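Local coordinates for protein endoglucanase (Clostridium thermocellum, PDB 2C4X) that probably acts as a cellulase, this piece being its C-terminal PKD domain and CBM44 module, a carbohydrate-binding module that recognises beta-glucan chains and xyloglucan, at residues 152-166 with 222-234. The protein carries 1 engineered substitution. Sequence-based numbering, arbitrary orientation.
Sequences LKLDGGTIVVPGTTM and DVDPTWPQQMGIQ. With EDO (1,2-ethanediol), chain F.
With CG opposite its carbonyl carbon (chi1 -56°) and the chain extended beyond it, Gln229 reaches from its strand into the loop 156-164, where its amide reads the backbone of Ile159 and Val160. Gln229 OE1 takes two N-H groups: Val160 N in the carbonyl plane, on a lone pair, at 3.0 Å, and that of Ile159 from above the plane. Gln229 NE2 returns a bond to Val160 O at 2.9 Å, its acceptor lying in the amide plane. These three bonds fix the rotation of a buried amide, which takes up backbone N-H and C=O groups in a loop that has left the regular strand pairing. That antiparallel pairing joins 152-155 to 230-233: Leu152 with Ile233 and Leu154 with Met231 are hydrogen-bonded pairs.

Gln230, its CG trans to the backbone N (chi1 -176°), lies on the face of the sheet that also carries Lys153 and Asp155; Gln230 NE2 meets Asp155 OD1 on the syn side at 2.9 Å, the amide turned 85° from the carboxylate. Its OE1 accepts from a water shared with Lys153 NZ and also bonds Tyr184. On the inner face, Met231 SE lies 3.6 Å from Met166 SE, the two side chains, selenomethionines of the derivatised crystal, running antiparallel past one another, while Ile159 CD1 packs on Met231 CB. Met231 belongs to strand 229-238 and Met166 to strand 165-172 of the facing sheet, so their contact joins the two layers of the CBM44 beta-sandwich.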
loop_
_atom_site.group_PDB
_atom_site.type_symbol
_atom_site.label_atom_id
_atom_site.label_comp_id
_atom_site.label_asym_id
_atom_site.label_seq_id
_atom_site.Cartn_x
_atom_site.Cartn_y
_atom_site.Cartn_z
ATOM N N LEU A 152 -3.752 -19.500 4.678
ATOM C CA LEU A 152 -2.673 -18.950 5.477
ATOM C C LEU A 152 -3.359 -17.940 6.391
ATOM O O LEU A 152 -3.892 -16.939 5.910
ATOM C CB LEU A 152 -1.627 -18.265 4.580
ATOM C CG LEU A 152 -0.465 -17.572 5.294
ATOM C CD1 LEU A 152 0.304 -18.557 6.161
ATOM C CD2 LEU A 152 0.456 -16.864 4.300
ATOM N N LYS A 153 -3.340 -18.190 7.698
ATOM C CA LYS A 153 -4.279 -17.522 8.600
ATOM C C LYS A 153 -3.676 -17.093 9.943
ATOM O O LYS A 153 -2.700 -17.674 10.423
ATOM C CB LYS A 153 -5.508 -18.420 8.832
ATOM C CG LYS A 153 -5.230 -19.638 9.736
ATOM C CD LYS A 153 -6.411 -20.566 9.808
ATOM C CE LYS A 153 -6.121 -21.747 10.727
ATOM N NZ LYS A 153 -7.299 -22.678 10.745
ATOM N N LEU A 154 -4.279 -16.061 10.518
ATOM C CA LEU A 154 -3.950 -15.579 11.838
ATOM C C LEU A 154 -5.227 -15.627 12.682
ATOM O O LEU A 154 -6.208 -14.946 12.360
ATOM C CB LEU A 154 -3.468 -14.125 11.748
ATOM C CG LEU A 154 -2.481 -13.456 12.718
ATOM C CD1 LEU A 154 -2.975 -12.047 13.028
ATOM C CD2 LEU A 154 -2.159 -14.211 14.013
ATOM N N ASP A 155 -5.229 -16.444 13.734
ATOM C CA ASP A 155 -6.249 -16.338 14.771
ATOM C C ASP A 155 -5.620 -15.482 15.862
ATOM O O ASP A 155 -4.615 -15.837 16.444
ATOM C CB ASP A 155 -6.656 -17.707 15.329
ATOM C CG ASP A 155 -7.405 -18.558 14.324
ATOM O OD1 ASP A 155 -8.593 -18.258 14.015
ATOM O OD2 ASP A 155 -6.800 -19.556 13.859
ATOM N N GLY A 156 -6.249 -14.380 16.198
ATOM C CA GLY A 156 -7.643 -14.238 15.985
ATOM C C GLY A 156 -8.175 -13.965 17.365
ATOM O O GLY A 156 -8.888 -14.798 17.946
ATOM N N GLY A 157 -7.698 -12.839 17.897
ATOM C CA GLY A 157 -8.349 -12.060 18.942
ATOM C C GLY A 157 -8.868 -10.864 18.160
ATOM O O GLY A 157 -9.454 -11.036 17.094
ATOM N N THR A 158 -8.635 -9.647 18.631
ATOM C CA THR A 158 -9.098 -8.496 17.847
ATOM C C THR A 158 -7.953 -7.920 17.003
ATOM O O THR A 158 -7.041 -7.282 17.526
ATOM C CB THR A 158 -9.823 -7.408 18.704
ATOM O OG1 THR A 158 -9.105 -6.172 18.658
ATOM C CG2 THR A 158 -10.019 -7.862 20.155
ATOM N N ILE A 159 -7.996 -8.174 15.699
ATOM C CA ILE A 159 -6.912 -7.774 14.806
ATOM C C ILE A 159 -7.102 -6.327 14.331
ATOM O O ILE A 159 -6.188 -5.513 14.439
ATOM C CB ILE A 159 -6.746 -8.765 13.620
ATOM C CG1 ILE A 159 -6.605 -10.201 14.151
ATOM C CG2 ILE A 159 -5.554 -8.369 12.738
ATOM C CD1 ILE A 159 -6.684 -11.292 13.092
ATOM N N VAL A 160 -8.289 -6.014 13.819
ATOM C CA VAL A 160 -8.613 -4.659 13.352
ATOM C C VAL A 160 -9.949 -4.177 13.913
ATOM O O VAL A 160 -10.829 -4.985 14.215
ATOM C CB VAL A 160 -8.619 -4.555 11.796
ATOM C CG1 VAL A 160 -7.242 -4.848 11.240
ATOM C CG2 VAL A 160 -9.634 -5.502 11.175
ATOM N N VAL A 161 -10.094 -2.864 14.075
ATOM C CA VAL A 161 -11.389 -2.306 14.446
ATOM C C VAL A 161 -12.299 -2.298 13.211
ATOM O O VAL A 161 -11.810 -2.145 12.089
ATOM C CB VAL A 161 -11.289 -0.886 15.105
ATOM C CG1 VAL A 161 -10.391 -0.924 16.346
ATOM C CG2 VAL A 161 -10.815 0.169 14.112
ATOM N N PRO A 162 -13.617 -2.498 13.409
ATOM C CA PRO A 162 -14.571 -2.397 12.302
ATOM C C PRO A 162 -14.431 -1.090 11.513
ATOM O O PRO A 162 -14.251 -0.019 12.100
ATOM C CB PRO A 162 -15.924 -2.456 13.011
ATOM C CG PRO A 162 -15.657 -3.255 14.236
ATOM C CD PRO A 162 -14.285 -2.851 14.677
ATOM N N GLY A 163 -14.501 -1.191 10.188
ATOM C CA GLY A 163 -14.342 -0.033 9.305
ATOM C C GLY A 163 -12.966 0.063 8.662
ATOM O O GLY A 163 -12.763 0.868 7.755
ATOM N N THR A 164 -12.028 -0.762 9.128
ATOM C CA THR A 164 -10.622 -0.702 8.692
ATOM C C THR A 164 -10.401 -1.325 7.315
ATOM O O THR A 164 -10.882 -2.425 7.035
ATOM C CB THR A 164 -9.698 -1.428 9.707
ATOM O OG1 THR A 164 -9.898 -0.886 11.016
ATOM C CG2 THR A 164 -8.209 -1.318 9.318
ATOM N N THR A 165 -9.664 -0.624 6.460
ATOM C CA THR A 165 -9.246 -1.191 5.189
ATOM C C THR A 165 -7.828 -1.742 5.328
ATOM O O THR A 165 -6.897 -1.010 5.663
ATOM C CB THR A 165 -9.331 -0.165 4.043
ATOM O OG1 THR A 165 -10.682 0.294 3.918
ATOM C CG2 THR A 165 -8.886 -0.777 2.717
HETATM N N MSE A 166 -7.690 -3.042 5.088
HETATM C CA MSE A 166 -6.396 -3.715 5.085
HETATM C C MSE A 166 -5.874 -3.822 3.660
HETATM O O MSE A 166 -6.650 -4.052 2.732
HETATM C CB MSE A 166 -6.537 -5.127 5.658
HETATM C CG MSE A 166 -6.844 -5.206 7.143
HETATM SE SE MSE A 166 -7.921 -6.809 7.541
HETATM C CE MSE A 166 -9.670 -6.013 7.110
ATOM N N ASP A 222 -20.245 -2.266 10.811
ATOM C CA ASP A 222 -21.293 -2.803 11.692
ATOM C C ASP A 222 -20.938 -4.107 12.427
ATOM O O ASP A 222 -21.761 -4.645 13.166
ATOM C CB ASP A 222 -22.634 -2.938 10.943
ATOM C CG ASP A 222 -22.575 -3.932 9.784
ATOM O OD1 ASP A 222 -21.486 -4.467 9.476
ATOM O OD2 ASP A 222 -23.637 -4.183 9.173
ATOM N N VAL A 223 -19.719 -4.597 12.225
ATOM C CA VAL A 223 -19.214 -5.780 12.923
ATOM C C VAL A 223 -19.040 -5.492 14.416
ATOM O O VAL A 223 -18.549 -4.429 14.791
ATOM C CB VAL A 223 -17.854 -6.231 12.317
ATOM C CG1 VAL A 223 -17.196 -7.327 13.158
ATOM C CG2 VAL A 223 -18.040 -6.698 10.881
ATOM N N ASP A 224 -19.438 -6.434 15.266
ATOM C CA ASP A 224 -19.191 -6.319 16.704
ATOM C C ASP A 224 -17.675 -6.250 16.968
ATOM O O ASP A 224 -16.941 -7.185 16.628
ATOM C CB ASP A 224 -19.839 -7.491 17.451
ATOM C CG ASP A 224 -19.865 -7.298 18.971
ATOM O OD1 ASP A 224 -18.964 -6.646 19.532
ATOM O OD2 ASP A 224 -20.785 -7.831 19.617
ATOM N N PRO A 225 -17.199 -5.138 17.572
ATOM C CA PRO A 225 -15.752 -4.975 17.797
ATOM C C PRO A 225 -15.146 -5.960 18.813
ATOM O O PRO A 225 -13.928 -6.109 18.865
ATOM C CB PRO A 225 -15.627 -3.531 18.303
ATOM C CG PRO A 225 -16.970 -3.196 18.871
ATOM C CD PRO A 225 -17.975 -3.984 18.078
ATOM N N THR A 226 -15.989 -6.629 19.596
ATOM C CA THR A 226 -15.520 -7.558 20.625
ATOM C C THR A 226 -15.315 -8.995 20.115
ATOM O O THR A 226 -14.707 -9.817 20.807
ATOM C CB THR A 226 -16.456 -7.559 21.858
ATOM O OG1 THR A 226 -17.771 -7.978 21.470
ATOM C CG2 THR A 226 -16.543 -6.157 22.465
ATOM N N TRP A 227 -15.808 -9.286 18.908
ATOM C CA TRP A 227 -15.727 -10.635 18.343
ATOM C C TRP A 227 -14.301 -10.945 17.938
ATOM O O TRP A 227 -13.669 -10.124 17.260
ATOM C CB TRP A 227 -16.635 -10.763 17.115
ATOM C CG TRP A 227 -18.104 -10.900 17.422
ATOM C CD1 TRP A 227 -18.741 -10.583 18.592
ATOM C CD2 TRP A 227 -19.119 -11.368 16.526
ATOM N NE1 TRP A 227 -20.089 -10.839 18.480
ATOM C CE2 TRP A 227 -20.347 -11.318 17.222
ATOM C CE3 TRP A 227 -19.107 -11.839 15.202
ATOM C CZ2 TRP A 227 -21.560 -11.717 16.636
ATOM C CZ3 TRP A 227 -20.305 -12.243 14.625
ATOM C CH2 TRP A 227 -21.514 -12.181 15.343
ATOM N N PRO A 228 -13.782 -12.122 18.351
ATOM C CA PRO A 228 -12.480 -12.543 17.844
ATOM C C PRO A 228 -12.519 -12.651 16.316
ATOM O O PRO A 228 -13.598 -12.849 15.734
ATOM C CB PRO A 228 -12.253 -13.906 18.510
ATOM C CG PRO A 228 -13.592 -14.355 18.977
ATOM C CD PRO A 228 -14.352 -13.105 19.294
ATOM N N GLN A 229 -11.361 -12.480 15.679
ATOM C CA GLN A 229 -11.275 -12.425 14.220
ATOM C C GLN A 229 -10.205 -13.360 13.687
ATOM O O GLN A 229 -9.111 -13.462 14.262
ATOM C CB GLN A 229 -10.940 -11.001 13.766
ATOM C CG GLN A 229 -11.894 -9.933 14.256
ATOM C CD GLN A 229 -11.345 -8.522 14.081
ATOM O OE1 GLN A 229 -10.150 -8.328 13.846
ATOM N NE2 GLN A 229 -12.215 -7.532 14.216
ATOM N N GLN A 230 -10.516 -14.050 12.594
ATOM C CA GLN A 230 -9.489 -14.738 11.822
ATOM C C GLN A 230 -9.240 -13.950 10.545
ATOM O O GLN A 230 -10.175 -13.682 9.790
ATOM C CB GLN A 230 -9.908 -16.171 11.497
ATOM C CG GLN A 230 -8.838 -16.968 10.765
ATOM C CD GLN A 230 -9.285 -18.377 10.460
ATOM O OE1 GLN A 230 -9.331 -18.783 9.298
ATOM N NE2 GLN A 230 -9.629 -19.134 11.505
HETATM N N MSE A 231 -7.986 -13.560 10.319
HETATM C CA MSE A 231 -7.589 -12.912 9.073
HETATM C C MSE A 231 -6.672 -13.853 8.292
HETATM O O MSE A 231 -5.849 -14.553 8.876
HETATM C CB MSE A 231 -6.875 -11.595 9.379
HETATM C CG MSE A 231 -6.442 -10.768 8.170
HETATM SE SE MSE A 231 -5.427 -9.140 8.720
HETATM C CE MSE A 231 -3.743 -9.965 9.120
ATOM N N GLY A 232 -6.808 -13.888 6.977
ATOM C CA GLY A 232 -5.876 -14.690 6.199
ATOM C C GLY A 232 -6.021 -14.575 4.702
ATOM O O GLY A 232 -6.657 -13.659 4.190
ATOM N N ILE A 233 -5.391 -15.509 4.005
ATOM C CA ILE A 233 -5.558 -15.648 2.578
ATOM C C ILE A 233 -5.990 -17.081 2.300
ATOM O O ILE A 233 -5.402 -18.034 2.829
ATOM C CB ILE A 233 -4.264 -15.285 1.807
ATOM C CG1 ILE A 233 -3.851 -13.845 2.121
ATOM C CG2 ILE A 233 -4.463 -15.474 0.296
ATOM C CD1 ILE A 233 -2.395 -13.585 1.909
ATOM N N GLN A 234 -7.037 -17.212 1.494
ATOM C CA GLN A 234 -7.539 -18.510 1.074
ATOM C C GLN A 234 -7.284 -18.707 -0.421
ATOM O O GLN A 234 -7.488 -17.790 -1.224
ATOM C CB GLN A 234 -9.033 -18.633 1.369
ATOM C CG GLN A 234 -9.586 -20.031 1.164
ATOM C CD GLN A 234 -11.074 -20.129 1.434
ATOM O OE1 GLN A 234 -11.890 -19.681 0.636
ATOM N NE2 GLN A 234 -11.431 -20.749 2.555
HETATM C C1 EDO F . -11.380 -21.419 6.309
HETATM O O1 EDO F . -10.460 -20.746 7.172
HETATM C C2 EDO F . -12.623 -20.563 6.113
HETATM O O2 EDO F . -13.353 -21.042 4.976
HETATM O O HOH W 1 -9.577 -21.620 9.631
#